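Local coordinates for protein PelA (Pseudomonas aeruginosa, PDB 5TCB) that probably hydrolyses glycosidic bonds through this GH114-type glycoside hydrolase domain, one part of a longer protein that may also have deacetylase activity, at residues E193-G198 and A250-E255; F173-E178 and R214-G219; S26-Y31 and S41-V46; S188-E193 and Q227-V232. All blocks are in the same frame, centred on the assembly; numbering follows the deposited sequence.

Contact 1: residues E193-G198 and A250-E255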
loop_
_atom_site.group_PDB
_atom_site.type_symbol
_atom_site.label_atom_id
_atom_site.label_comp_id
_atom_site.label_asym_id
_atom_site.label_seq_id
_atom_site.Cartn_x
_atom_site.Cartn_y
_atom_site.Cartn_z
ATOM N N GLU A 193 -1.150 2.417 -7.881
ATOM C CA GLU A 193 -0.422 3.589 -8.322
ATOM C C GLU A 193 0.035 3.315 -9.747
ATOM O O GLU A 193 0.927 2.446 -9.926
ATOM C CB GLU A 193 0.814 3.856 -7.458
ATOM C CG GLU A 193 0.605 3.883 -5.966
ATOM C CD GLU A 193 1.947 3.781 -5.256
ATOM O OE1 GLU A 193 2.616 4.817 -5.060
ATOM O OE2 GLU A 193 2.355 2.650 -4.924
ATOM N N SER A 194 -0.492 3.950 -10.794
ATOM C CA SER A 194 -1.490 5.010 -10.791
ATOM C C SER A 194 -2.372 4.771 -12.010
ATOM O O SER A 194 -2.044 3.940 -12.866
ATOM C CB SER A 194 -0.828 6.385 -10.862
ATOM O OG SER A 194 -0.092 6.684 -9.696
ATOM N N ILE A 195 -3.462 5.527 -12.139
ATOM C CA ILE A 195 -4.408 5.292 -13.228
ATOM C C ILE A 195 -4.190 6.316 -14.338
ATOM O O ILE A 195 -3.900 5.945 -15.483
ATOM C CB ILE A 195 -5.861 5.291 -12.714
ATOM C CG1 ILE A 195 -6.099 4.158 -11.700
ATOM C CG2 ILE A 195 -6.874 5.180 -13.876
ATOM C CD1 ILE A 195 -5.757 2.746 -12.198
ATOM N N HIS A 196 -4.302 7.605 -14.033
ATOM C CA HIS A 196 -4.099 8.636 -15.042
ATOM C C HIS A 196 -2.888 9.508 -14.769
ATOM O O HIS A 196 -2.087 9.780 -15.680
ATOM C CB HIS A 196 -5.338 9.537 -15.145
ATOM C CG HIS A 196 -6.564 8.831 -15.625
ATOM N ND1 HIS A 196 -6.627 8.204 -16.853
ATOM C CD2 HIS A 196 -7.778 8.665 -15.050
ATOM C CE1 HIS A 196 -7.828 7.672 -17.006
ATOM N NE2 HIS A 196 -8.547 7.943 -15.930
ATOM N N ALA A 197 -2.763 9.988 -13.535
ATOM C CA ALA A 197 -1.704 10.902 -13.143
ATOM C C ALA A 197 -0.779 10.170 -12.185
ATOM O O ALA A 197 -1.190 9.743 -11.099
ATOM C CB ALA A 197 -2.283 12.170 -12.505
ATOM N N GLY A 198 0.476 10.000 -12.591
ATOM C CA GLY A 198 1.405 9.223 -11.815
ATOM C C GLY A 198 2.655 9.994 -11.440
ATOM O O GLY A 198 2.828 11.177 -11.761
ATOM N N ALA A 250 -12.950 13.314 -9.547
ATOM C CA ALA A 250 -14.278 13.087 -10.124
ATOM C C ALA A 250 -14.206 12.135 -11.308
ATOM O O ALA A 250 -15.038 11.230 -11.451
ATOM C CB ALA A 250 -14.903 14.413 -10.547
ATOM N N ARG A 251 -13.184 12.291 -12.141
ATOM C CA ARG A 251 -13.002 11.400 -13.283
ATOM C C ARG A 251 -12.831 9.956 -12.816
ATOM O O ARG A 251 -13.481 9.036 -13.330
ATOM C CB ARG A 251 -11.793 11.895 -14.069
ATOM C CG ARG A 251 -11.607 11.299 -15.420
ATOM C CD ARG A 251 -10.404 11.931 -16.077
ATOM N NE ARG A 251 -9.897 11.094 -17.155
ATOM C CZ ARG A 251 -8.651 11.131 -17.613
ATOM N NH1 ARG A 251 -7.762 11.963 -17.084
ATOM N NH2 ARG A 251 -8.296 10.322 -18.600
ATOM N N LEU A 252 -11.995 9.748 -11.804
ATOM C CA LEU A 252 -11.717 8.400 -11.324
ATOM C C LEU A 252 -12.957 7.759 -10.699
ATOM O O LEU A 252 -13.216 6.567 -10.904
ATOM C CB LEU A 252 -10.542 8.448 -10.333
ATOM C CG LEU A 252 -9.197 8.745 -11.023
ATOM C CD1 LEU A 252 -8.133 9.195 -10.027
ATOM C CD2 LEU A 252 -8.705 7.525 -11.783
ATOM N N ARG A 253 -13.755 8.536 -9.958
ATOM C CA ARG A 253 -15.011 7.996 -9.431
ATOM C C ARG A 253 -15.955 7.570 -10.549
ATOM O O ARG A 253 -16.576 6.504 -10.461
ATOM C CB ARG A 253 -15.667 9.016 -8.488
ATOM C CG ARG A 253 -14.969 9.080 -7.148
ATOM C CD ARG A 253 -15.630 10.032 -6.175
ATOM N NE ARG A 253 -14.901 10.009 -4.908
ATOM C CZ ARG A 253 -15.157 9.173 -3.908
ATOM N NH1 ARG A 253 -16.127 8.271 -4.002
ATOM N NH2 ARG A 253 -14.390 9.211 -2.832
ATOM N N SER A 254 -16.079 8.381 -11.607
ATOM C CA SER A 254 -16.952 8.005 -12.715
ATOM C C SER A 254 -16.473 6.740 -13.411
ATOM O O SER A 254 -17.288 6.029 -14.008
ATOM C CB SER A 254 -17.056 9.143 -13.737
ATOM O OG SER A 254 -15.906 9.203 -14.583
ATOM N N GLU A 255 -15.186 6.418 -13.293
ATOM C CA GLU A 255 -14.620 5.203 -13.857
ATOM C C GLU A 255 -14.616 4.036 -12.878
ATOM O O GLU A 255 -14.077 2.971 -13.206
ATOM C CB GLU A 255 -13.201 5.495 -14.349
ATOM C CG GLU A 255 -13.200 6.517 -15.477
ATOM C CD GLU A 255 -11.823 7.008 -15.864
ATOM O OE1 GLU A 255 -10.831 6.575 -15.250
ATOM O OE2 GLU A 255 -11.737 7.849 -16.783
#

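Contact 2: residues F173-E178 and R214-G219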
loop_
_atom_site.group_PDB
_atom_site.type_symbol
_atom_site.label_atom_id
_atom_site.label_comp_id
_atom_site.label_asym_id
_atom_site.label_seq_id
_atom_site.Cartn_x
_atom_site.Cartn_y
_atom_site.Cartn_z
ATOM N N PHE A 173 -4.537 -4.359 -0.061
ATOM C CA PHE A 173 -3.362 -4.699 -0.861
ATOM C C PHE A 173 -2.974 -3.519 -1.755
ATOM O O PHE A 173 -3.844 -2.895 -2.371
ATOM C CB PHE A 173 -3.643 -5.873 -1.796
ATOM C CG PHE A 173 -3.630 -7.246 -1.179
ATOM C CD1 PHE A 173 -3.919 -7.467 0.147
ATOM C CD2 PHE A 173 -3.335 -8.340 -1.983
ATOM C CE1 PHE A 173 -3.924 -8.770 0.659
ATOM C CE2 PHE A 173 -3.353 -9.611 -1.487
ATOM C CZ PHE A 173 -3.648 -9.831 -0.168
ATOM N N ASN A 174 -1.677 -3.249 -1.870
ATOM C CA ASN A 174 -1.135 -2.457 -2.989
ATOM C C ASN A 174 -0.818 -3.423 -4.120
ATOM O O ASN A 174 0.161 -4.167 -4.065
ATOM C CB ASN A 174 0.086 -1.649 -2.582
ATOM C CG ASN A 174 0.433 -0.572 -3.607
ATOM O OD1 ASN A 174 -0.309 -0.400 -4.586
ATOM N ND2 ASN A 174 1.516 0.158 -3.394
ATOM N N ARG A 175 -1.672 -3.444 -5.150
ATOM C CA ARG A 175 -1.529 -4.411 -6.260
ATOM C C ARG A 175 -1.534 -5.819 -5.663
ATOM O O ARG A 175 -2.439 -6.164 -4.898
ATOM C CB ARG A 175 -0.319 -4.088 -7.111
ATOM C CG ARG A 175 -0.351 -2.771 -7.800
ATOM C CD ARG A 175 0.862 -2.582 -8.641
ATOM N NE ARG A 175 0.855 -1.309 -9.362
ATOM C CZ ARG A 175 1.255 -1.166 -10.613
ATOM N NH1 ARG A 175 1.716 -2.201 -11.316
ATOM N NH2 ARG A 175 1.205 0.041 -11.163
ATOM N N GLY A 176 -0.584 -6.675 -5.995
ATOM C CA GLY A 176 -0.704 -8.082 -5.646
ATOM C C GLY A 176 -1.334 -8.953 -6.702
ATOM O O GLY A 176 -1.805 -10.053 -6.393
ATOM N N PHE A 177 -1.297 -8.525 -7.961
ATOM C CA PHE A 177 -2.027 -9.216 -9.011
ATOM C C PHE A 177 -1.565 -10.652 -9.167
ATOM O O PHE A 177 -2.350 -11.518 -9.580
ATOM C CB PHE A 177 -1.862 -8.469 -10.333
ATOM C CG PHE A 177 -2.295 -7.025 -10.278
ATOM C CD1 PHE A 177 -3.527 -6.689 -9.793
ATOM C CD2 PHE A 177 -1.457 -6.020 -10.711
ATOM C CE1 PHE A 177 -3.914 -5.346 -9.703
ATOM C CE2 PHE A 177 -1.841 -4.691 -10.653
ATOM C CZ PHE A 177 -3.047 -4.358 -10.167
ATOM N N GLU A 178 -0.284 -10.923 -8.903
ATOM C CA GLU A 178 0.249 -12.260 -9.107
ATOM C C GLU A 178 -0.195 -13.246 -8.030
ATOM O O GLU A 178 -0.099 -14.456 -8.241
ATOM C CB GLU A 178 1.780 -12.211 -9.135
ATOM C CG GLU A 178 2.374 -11.417 -10.285
ATOM C CD GLU A 178 2.354 -9.895 -10.080
ATOM O OE1 GLU A 178 2.058 -9.393 -8.955
ATOM O OE2 GLU A 178 2.613 -9.209 -11.099
ATOM N N ARG A 214 -1.426 1.617 -18.679
ATOM C CA ARG A 214 -2.858 1.386 -18.519
ATOM C C ARG A 214 -3.297 0.132 -19.265
ATOM O O ARG A 214 -4.158 -0.613 -18.782
ATOM C CB ARG A 214 -3.649 2.610 -18.992
ATOM C CG ARG A 214 -3.781 3.701 -17.923
ATOM C CD ARG A 214 -4.804 4.778 -18.308
ATOM N NE ARG A 214 -4.453 5.450 -19.554
ATOM C CZ ARG A 214 -3.617 6.481 -19.648
ATOM N NH1 ARG A 214 -3.028 6.972 -18.566
ATOM N NH2 ARG A 214 -3.367 7.025 -20.834
ATOM N N ASP A 215 -2.709 -0.127 -20.433
ATOM C CA ASP A 215 -3.053 -1.341 -21.172
ATOM C C ASP A 215 -2.734 -2.588 -20.353
ATOM O O ASP A 215 -3.517 -3.546 -20.334
ATOM C CB ASP A 215 -2.306 -1.385 -22.508
ATOM C CG ASP A 215 -2.807 -0.344 -23.507
ATOM O OD1 ASP A 215 -3.889 0.241 -23.279
ATOM O OD2 ASP A 215 -2.127 -0.126 -24.540
ATOM N N TRP A 216 -1.584 -2.597 -19.670
ATOM C CA TRP A 216 -1.203 -3.765 -18.875
ATOM C C TRP A 216 -2.102 -3.923 -17.655
ATOM O O TRP A 216 -2.459 -5.047 -17.274
ATOM C CB TRP A 216 0.255 -3.655 -18.440
ATOM C CG TRP A 216 0.732 -4.860 -17.652
ATOM C CD1 TRP A 216 1.259 -6.016 -18.161
ATOM C CD2 TRP A 216 0.722 -5.025 -16.222
ATOM N NE1 TRP A 216 1.576 -6.881 -17.146
ATOM C CE2 TRP A 216 1.257 -6.300 -15.946
ATOM C CE3 TRP A 216 0.310 -4.224 -15.157
ATOM C CZ2 TRP A 216 1.390 -6.792 -14.654
ATOM C CZ3 TRP A 216 0.448 -4.714 -13.866
ATOM C CH2 TRP A 216 0.987 -5.987 -13.628
ATOM N N LEU A 217 -2.457 -2.810 -17.012
ATOM C CA LEU A 217 -3.331 -2.881 -15.851
ATOM C C LEU A 217 -4.722 -3.376 -16.212
ATOM O O LEU A 217 -5.355 -4.064 -15.408
ATOM C CB LEU A 217 -3.437 -1.507 -15.207
ATOM C CG LEU A 217 -2.204 -1.086 -14.426
ATOM C CD1 LEU A 217 -2.275 0.403 -14.157
ATOM C CD2 LEU A 217 -2.103 -1.852 -13.110
ATOM N N LYS A 218 -5.207 -3.038 -17.410
ATOM C CA LYS A 218 -6.612 -3.259 -17.744
ATOM C C LYS A 218 -7.046 -4.689 -17.447
ATOM O O LYS A 218 -8.094 -4.916 -16.832
ATOM C CB LYS A 218 -6.866 -2.925 -19.217
ATOM C CG LYS A 218 -8.332 -3.079 -19.601
ATOM C CD LYS A 218 -8.686 -2.293 -20.845
ATOM C CE LYS A 218 -10.196 -2.189 -21.013
ATOM N NZ LYS A 218 -10.873 -3.512 -20.916
ATOM N N GLY A 219 -6.273 -5.673 -17.905
ATOM C CA GLY A 219 -6.680 -7.053 -17.717
ATOM C C GLY A 219 -6.821 -7.419 -16.256
ATOM O O GLY A 219 -7.763 -8.118 -15.867
#

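Contact 3: residues S26-Y31 and S41-V46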
loop_
_atom_site.group_PDB
_atom_site.type_symbol
_atom_site.label_atom_id
_atom_site.label_comp_id
_atom_site.label_asym_id
_atom_site.label_seq_id
_atom_site.Cartn_x
_atom_site.Cartn_y
_atom_site.Cartn_z
ATOM N N SER A 26 -14.265 6.809 0.601
ATOM C CA SER A 26 -13.213 7.792 0.392
ATOM C C SER A 26 -11.978 7.259 1.095
ATOM O O SER A 26 -12.076 6.406 1.972
ATOM C CB SER A 26 -13.584 9.172 0.942
ATOM O OG SER A 26 -13.741 9.141 2.348
ATOM N N VAL A 27 -10.805 7.737 0.678
ATOM C CA VAL A 27 -9.563 7.216 1.235
ATOM C C VAL A 27 -8.519 8.323 1.224
ATOM O O VAL A 27 -8.470 9.148 0.300
ATOM C CB VAL A 27 -9.092 5.955 0.462
ATOM C CG1 VAL A 27 -8.761 6.265 -1.005
ATOM C CG2 VAL A 27 -7.945 5.310 1.158
ATOM N N ALA A 28 -7.704 8.341 2.276
ATOM C CA ALA A 28 -6.514 9.173 2.354
ATOM C C ALA A 28 -5.320 8.337 2.796
ATOM O O ALA A 28 -5.461 7.323 3.491
ATOM C CB ALA A 28 -6.726 10.368 3.314
ATOM N N PHE A 29 -4.128 8.789 2.385
ATOM C CA PHE A 29 -2.850 8.208 2.781
ATOM C C PHE A 29 -1.990 9.319 3.345
ATOM O O PHE A 29 -1.872 10.380 2.718
ATOM C CB PHE A 29 -2.103 7.604 1.580
ATOM C CG PHE A 29 -2.709 6.343 1.005
ATOM C CD1 PHE A 29 -3.872 6.399 0.250
ATOM C CD2 PHE A 29 -2.092 5.106 1.198
ATOM C CE1 PHE A 29 -4.434 5.257 -0.289
ATOM C CE2 PHE A 29 -2.644 3.948 0.658
ATOM C CZ PHE A 29 -3.825 4.026 -0.071
ATOM N N TRP A 30 -1.380 9.075 4.511
ATOM C CA TRP A 30 -0.518 10.066 5.152
ATOM C C TRP A 30 0.643 9.322 5.784
ATOM O O TRP A 30 0.440 8.566 6.734
ATOM C CB TRP A 30 -1.276 10.888 6.199
ATOM C CG TRP A 30 -0.420 11.974 6.773
ATOM C CD1 TRP A 30 0.566 11.826 7.731
ATOM C CD2 TRP A 30 -0.417 13.367 6.419
ATOM N NE1 TRP A 30 1.152 13.025 7.985
ATOM C CE2 TRP A 30 0.573 13.998 7.207
ATOM C CE3 TRP A 30 -1.163 14.146 5.533
ATOM C CZ2 TRP A 30 0.851 15.347 7.105
ATOM C CZ3 TRP A 30 -0.910 15.490 5.449
ATOM C CH2 TRP A 30 0.095 16.095 6.229
ATOM N N TYR A 31 1.849 9.514 5.259
ATOM C CA TYR A 31 3.004 8.763 5.736
ATOM C C TYR A 31 3.974 9.616 6.533
ATOM O O TYR A 31 5.029 9.115 6.977
ATOM C CB TYR A 31 3.737 8.149 4.542
ATOM C CG TYR A 31 3.004 7.035 3.815
ATOM C CD1 TYR A 31 1.935 6.369 4.386
ATOM C CD2 TYR A 31 3.413 6.633 2.562
ATOM C CE1 TYR A 31 1.305 5.352 3.726
ATOM C CE2 TYR A 31 2.770 5.602 1.891
ATOM C CZ TYR A 31 1.737 4.967 2.488
ATOM O OH TYR A 31 1.087 3.946 1.837
ATOM N N SER A 41 -9.731 12.420 9.713
ATOM C CA SER A 41 -10.860 11.661 10.249
ATOM C C SER A 41 -12.103 11.753 9.399
ATOM O O SER A 41 -13.021 10.948 9.599
ATOM C CB SER A 41 -11.212 12.142 11.654
ATOM O OG SER A 41 -11.981 13.348 11.637
ATOM N N GLN A 42 -12.164 12.689 8.461
ATOM C CA GLN A 42 -13.327 12.820 7.598
ATOM C C GLN A 42 -13.265 11.932 6.365
ATOM O O GLN A 42 -14.230 11.888 5.604
ATOM C CB GLN A 42 -13.511 14.286 7.199
ATOM C CG GLN A 42 -13.711 15.153 8.419
ATOM C CD GLN A 42 -14.885 14.682 9.276
ATOM O OE1 GLN A 42 -16.041 14.792 8.871
ATOM N NE2 GLN A 42 -14.596 14.122 10.435
ATOM N N PHE A 43 -12.173 11.193 6.179
ATOM C CA PHE A 43 -12.067 10.171 5.141
ATOM C C PHE A 43 -12.519 8.839 5.729
ATOM O O PHE A 43 -12.359 8.584 6.920
ATOM C CB PHE A 43 -10.621 10.052 4.616
ATOM C CG PHE A 43 -10.131 11.267 3.868
ATOM C CD1 PHE A 43 -9.609 12.357 4.559
ATOM C CD2 PHE A 43 -10.138 11.296 2.486
ATOM C CE1 PHE A 43 -9.125 13.457 3.878
ATOM C CE2 PHE A 43 -9.661 12.404 1.795
ATOM C CZ PHE A 43 -9.150 13.490 2.516
ATOM N N ASP A 44 -13.118 7.993 4.880
ATOM C CA ASP A 44 -13.666 6.715 5.340
ATOM C C ASP A 44 -12.547 5.768 5.778
ATOM O O ASP A 44 -12.573 5.209 6.881
ATOM C CB ASP A 44 -14.521 6.131 4.218
ATOM C CG ASP A 44 -15.333 4.914 4.631
ATOM O OD1 ASP A 44 -15.585 4.715 5.841
ATOM O OD2 ASP A 44 -15.804 4.192 3.732
ATOM N N TRP A 45 -11.565 5.557 4.912
ATOM C CA TRP A 45 -10.360 4.797 5.230
ATOM C C TRP A 45 -9.167 5.739 5.216
ATOM O O TRP A 45 -9.058 6.603 4.320
ATOM C CB TRP A 45 -10.117 3.674 4.208
ATOM C CG TRP A 45 -11.019 2.491 4.256
ATOM C CD1 TRP A 45 -12.202 2.354 4.916
ATOM C CD2 TRP A 45 -10.795 1.242 3.583
ATOM N NE1 TRP A 45 -12.727 1.103 4.694
ATOM C CE2 TRP A 45 -11.859 0.399 3.887
ATOM C CE3 TRP A 45 -9.754 0.758 2.775
ATOM C CZ2 TRP A 45 -11.944 -0.908 3.389
ATOM C CZ3 TRP A 45 -9.836 -0.519 2.291
ATOM C CH2 TRP A 45 -10.907 -1.345 2.606
ATOM N N VAL A 46 -8.297 5.591 6.209
ATOM C CA VAL A 46 -7.071 6.380 6.299
ATOM C C VAL A 46 -5.903 5.424 6.510
ATOM O O VAL A 46 -5.913 4.635 7.456
ATOM C CB VAL A 46 -7.128 7.425 7.422
ATOM C CG1 VAL A 46 -5.874 8.266 7.408
ATOM C CG2 VAL A 46 -8.323 8.323 7.242
HETATM O O HOH W 1 -15.535 10.456 3.728
#

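Contact 4: residues S188-E193 and Q227-V232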
loop_
_atom_site.group_PDB
_atom_site.type_symbol
_atom_site.label_atom_id
_atom_site.label_comp_id
_atom_site.label_asym_id
_atom_site.label_seq_id
_atom_site.Cartn_x
_atom_site.Cartn_y
_atom_site.Cartn_z
ATOM N N SER A 188 -9.452 -6.849 1.246
ATOM C CA SER A 188 -10.655 -6.042 1.357
ATOM C C SER A 188 -10.758 -4.988 0.252
ATOM O O SER A 188 -11.863 -4.518 -0.039
ATOM C CB SER A 188 -10.684 -5.362 2.725
ATOM O OG SER A 188 -11.015 -6.285 3.749
ATOM N N ALA A 189 -9.632 -4.598 -0.328
ATOM C CA ALA A 189 -9.553 -3.660 -1.437
ATOM C C ALA A 189 -8.159 -3.792 -2.019
ATOM O O ALA A 189 -7.253 -4.336 -1.375
ATOM C CB ALA A 189 -9.813 -2.220 -0.972
ATOM N N VAL A 190 -7.996 -3.313 -3.247
ATOM C CA VAL A 190 -6.713 -3.283 -3.930
ATOM C C VAL A 190 -6.479 -1.876 -4.437
ATOM O O VAL A 190 -7.357 -1.305 -5.103
ATOM C CB VAL A 190 -6.686 -4.286 -5.092
ATOM C CG1 VAL A 190 -5.378 -4.223 -5.842
ATOM C CG2 VAL A 190 -6.970 -5.690 -4.572
ATOM N N ALA A 191 -5.318 -1.319 -4.107
ATOM C CA ALA A 191 -4.889 -0.028 -4.620
ATOM C C ALA A 191 -3.976 -0.197 -5.822
ATOM O O ALA A 191 -3.299 -1.217 -6.001
ATOM C CB ALA A 191 -4.163 0.792 -3.552
ATOM N N VAL A 192 -3.914 0.863 -6.621
ATOM C CA VAL A 192 -3.051 0.925 -7.786
ATOM C C VAL A 192 -2.473 2.325 -7.922
ATOM O O VAL A 192 -3.213 3.304 -8.071
ATOM C CB VAL A 192 -3.776 0.535 -9.082
ATOM C CG1 VAL A 192 -2.800 0.648 -10.281
ATOM C CG2 VAL A 192 -4.339 -0.853 -8.977
ATOM N N GLU A 193 -1.150 2.417 -7.881
ATOM C CA GLU A 193 -0.422 3.589 -8.322
ATOM C C GLU A 193 0.035 3.315 -9.747
ATOM O O GLU A 193 0.927 2.446 -9.926
ATOM C CB GLU A 193 0.814 3.856 -7.458
ATOM C CG GLU A 193 0.605 3.883 -5.966
ATOM C CD GLU A 193 1.947 3.781 -5.256
ATOM O OE1 GLU A 193 2.616 4.817 -5.060
ATOM O OE2 GLU A 193 2.355 2.650 -4.924
ATOM N N GLN A 227 -15.043 -9.467 -9.950
ATOM C CA GLN A 227 -15.245 -10.146 -8.676
ATOM C C GLN A 227 -15.665 -9.198 -7.562
ATOM O O GLN A 227 -15.644 -9.588 -6.390
ATOM C CB GLN A 227 -13.978 -10.917 -8.285
ATOM C CG GLN A 227 -12.796 -10.058 -7.884
ATOM C CD GLN A 227 -11.531 -10.874 -7.654
ATOM O OE1 GLN A 227 -10.889 -10.765 -6.608
ATOM N NE2 GLN A 227 -11.166 -11.691 -8.635
ATOM N N GLY A 228 -16.054 -7.967 -7.896
ATOM C CA GLY A 228 -16.547 -7.024 -6.911
ATOM C C GLY A 228 -15.495 -6.408 -6.014
ATOM O O GLY A 228 -15.845 -5.801 -4.993
ATOM N N MET A 229 -14.222 -6.532 -6.343
ATOM C CA MET A 229 -13.192 -6.024 -5.452
ATOM C C MET A 229 -13.148 -4.500 -5.522
ATOM O O MET A 229 -13.037 -3.939 -6.622
ATOM C CB MET A 229 -11.835 -6.600 -5.831
ATOM C CG MET A 229 -10.677 -6.044 -5.000
ATOM S SD MET A 229 -10.679 -6.648 -3.283
ATOM C CE MET A 229 -10.224 -8.380 -3.533
ATOM N N PRO A 230 -13.207 -3.797 -4.392
ATOM C CA PRO A 230 -13.033 -2.340 -4.436
ATOM C C PRO A 230 -11.631 -1.998 -4.888
ATOM O O PRO A 230 -10.662 -2.600 -4.411
ATOM C CB PRO A 230 -13.296 -1.893 -2.992
ATOM C CG PRO A 230 -14.070 -2.986 -2.393
ATOM C CD PRO A 230 -13.591 -4.256 -3.049
ATOM N N ILE A 231 -11.531 -1.058 -5.833
ATOM C CA ILE A 231 -10.250 -0.607 -6.374
ATOM C C ILE A 231 -10.024 0.849 -5.988
ATOM O O ILE A 231 -10.855 1.730 -6.273
ATOM C CB ILE A 231 -10.143 -0.775 -7.902
ATOM C CG1 ILE A 231 -10.544 -2.185 -8.321
ATOM C CG2 ILE A 231 -8.718 -0.443 -8.356
ATOM C CD1 ILE A 231 -10.695 -2.349 -9.813
ATOM N N VAL A 232 -8.877 1.101 -5.376
ATOM C CA VAL A 232 -8.453 2.436 -4.993
ATOM C C VAL A 232 -7.394 2.883 -5.989
ATOM O O VAL A 232 -6.451 2.141 -6.294
ATOM C CB VAL A 232 -7.916 2.445 -3.551
ATOM C CG1 VAL A 232 -7.107 3.702 -3.284
ATOM C CG2 VAL A 232 -9.076 2.294 -2.584
#

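Contact 1: residues E193-G198 and A250-E255
H196 meets R251 and L252 on the last turn of helix 242-254 and E255 just beyond it, combining a His-carboxylate hydrogen bond with a guanidinium-imidazole stack at the edge of an eight-stranded parallel barrel. Its ring can be followed outward atom by atom. H196 CB lies 3.9 Å from R251 NH1. CG sits opposite the carbonyl carbon (chi1 -65°), which carries the imidazole toward the helix. From CG onward the R251 guanidinium stacks over one face, its plane only 17° from that of the ring and the two centres 3.5 Å apart. R251 NH2 lies over the ND1-CE1 side, but its angle to ND1 is too poor for a hydrogen bond. R251 is poorly ordered, and this half of the contact is the less certain. The opposite face has I195 CG2 above its centre, within the same segment. At CD2 the ring meets L252 CD2 obliquely at 3.6 Å, and that same methyl touches I195 CG2 at 3.6 Å. The loop backbone has its own support: D235 OD2 accepts from the amides of H196 and A197. At the tip, H196 NE2 donates at 2.7 Å to E255 OE1, which receives it on its syn lone pair, with the oxygen 15° out of the ring plane. A weak second branch runs from H196 NE2 to E255 OE2 at 3.3 Å, and R251 NE approaches that oxygen in a long salt bridge of 3.7 Å.

Contact 2: residues F173-E178 and R214-G219
F177 packs against W216 and L217 where the loop after barrel strand 170-174 meets helix 211-226, a helix on the outside of the parallel (beta/alpha)8-type barrel. No hydrogen bond links the two segments, and the first shell is carbon packing with one guanidinium added. F177 CD2 touches W216 CH2 at 3.8 Å. The ring planes are inclined at 64° and their centroids stand 5.9 Å apart, an oblique meeting of the two rings. L217 CD2 comes against F177 CE2 at 3.8 Å and also lies over one face of the R175 guanidinium, 4.2 Å from NH1. R175 NH1 in turn approaches W216 CZ3 at 3.8 Å, with guanidinium and indole planes 20° apart, while R175 CB sits above one face of F177. The W216 side chain leaves with CG trans to its own amide nitrogen (chi1 -178°), which swings the six-membered ring over to the loop.

The second shell positions these groups. R175 NH2 donates to E193 O. H220, one turn beyond W216 on the helix, stacks on F177 and also meets W216. E178 OE2, which takes a weak hydrogen bond from Q141 NE2, reaches the edge of the indole, near its plane, 4.4 Å from W216 CH2.

Contact 3: residues S26-Y31 and S41-V46
A28 and F43 meet face-on: the A28 methyl stands over the middle of the phenyl ring, with CB 3.5 Å from the ring centroid and 11° off its normal, a CH-pi contact. F43 precedes strand 45-48, and its ring also reaches back along the neighbouring strand, where F43 CD2 comes 3.5 Å from V27 O in an oblique approach.

S26 is turned differently. Its hydroxyl stands between the backbone N and the carbonyl carbon (chi1 64°), which points OG at the amide of D44. S26 OG accepts that N-H at 2.8 Å and is also bonded to a water, which donates to Q42 O. The carboxylate of D44 is directed elsewhere, its OD2 accepting from S25 N. S26 N is buried here without a partner in the model.

V27 and W45 face the other way from A28 and V46. V27 CG2 lies 4.1 Å from W45 CB while the indole extends onward to F69 and to an edge-to-face meeting with F172. A28 and V46 pack on L40 of helix 37-40.

The backbones confirm the register: W45 N donates to S26 O at 3.1 Å and A28 N to W45 O at 3.0 Å (158° at the hydrogen), so W45 bonds on both sides of V27, as parallel pairing requires. V27 also touches V258 and F260 of strand 258-262, consistent with barrel closure. Strand 27-30, helix 37-40 and strand 45-48 thus form a beta-alpha-beta unit, the first of a (beta/alpha)8-type barrel with V27 and W45 inside and A28 and V46 under the helix.

Contact 4: residues S188-E193 and Q227-V232
V190 and V232 carry the ladder of backbone hydrogen bonds between these two strands. V190 N donates to P230 O at 3.0 Å. V232 N donates to V190 O at 2.9 Å. The third bond, from V192 N to V232 O, is equally short at 2.9 Å but the most bent, 139° at the hydrogen. V190 therefore bonds through both its amide and its carbonyl on either side of I231, the signature of parallel pairing.

CA-H...O contacts fill in between. I231 CA approaches V190 O at 3.2 Å, and A191 CA is equally close to V232 O.

Apolar packing divides by face. A191 and V232 share one side, their CB atoms 4.1 Å apart, and F172 of strand 170-174 touches both. On the other side V190 CG2 meets M229 CG at 3.7 Å, crossing at about a right angle. Bends at chi2 and chi3 fold M229 back, leaving M229 SD 3.7 Å from A189 CA. V190 also packs on L224, and V192 on L217 and L221, of helix 211-226.

G228, with positive phi, closes that helix through a Schellman motif and returns the chain to the sheet. The result is two adjacent parallel strands of a (beta/alpha)8-type barrel, backed by the helix that connects them.

How the contacts relate
Contacts 3 and 4 are strand-to-strand pairings within the barrel, held by parallel backbone hydrogen bonds; contact 4 is mostly buried, contact 3 partly open. They meet through the barrel interior, where W45 CZ3 lies 3.7 Å from A189 CB and V27 touches V232. Contacts 1 and 2 instead join loops to outer helices through side chains: a histidine held by a carboxylate and a guanidinium in contact 1, and aromatic and aliphatic packing with an arginine in contact 2. E193, shared by contacts 1 and 4, continues from barrel strand into loop. A probable hydrogen bond of 2.8 Å between F173 O and A191 N ties contact 2 to contact 4. Helix 211-226 supplies one side of contact 2 and backs the strands of contact 4.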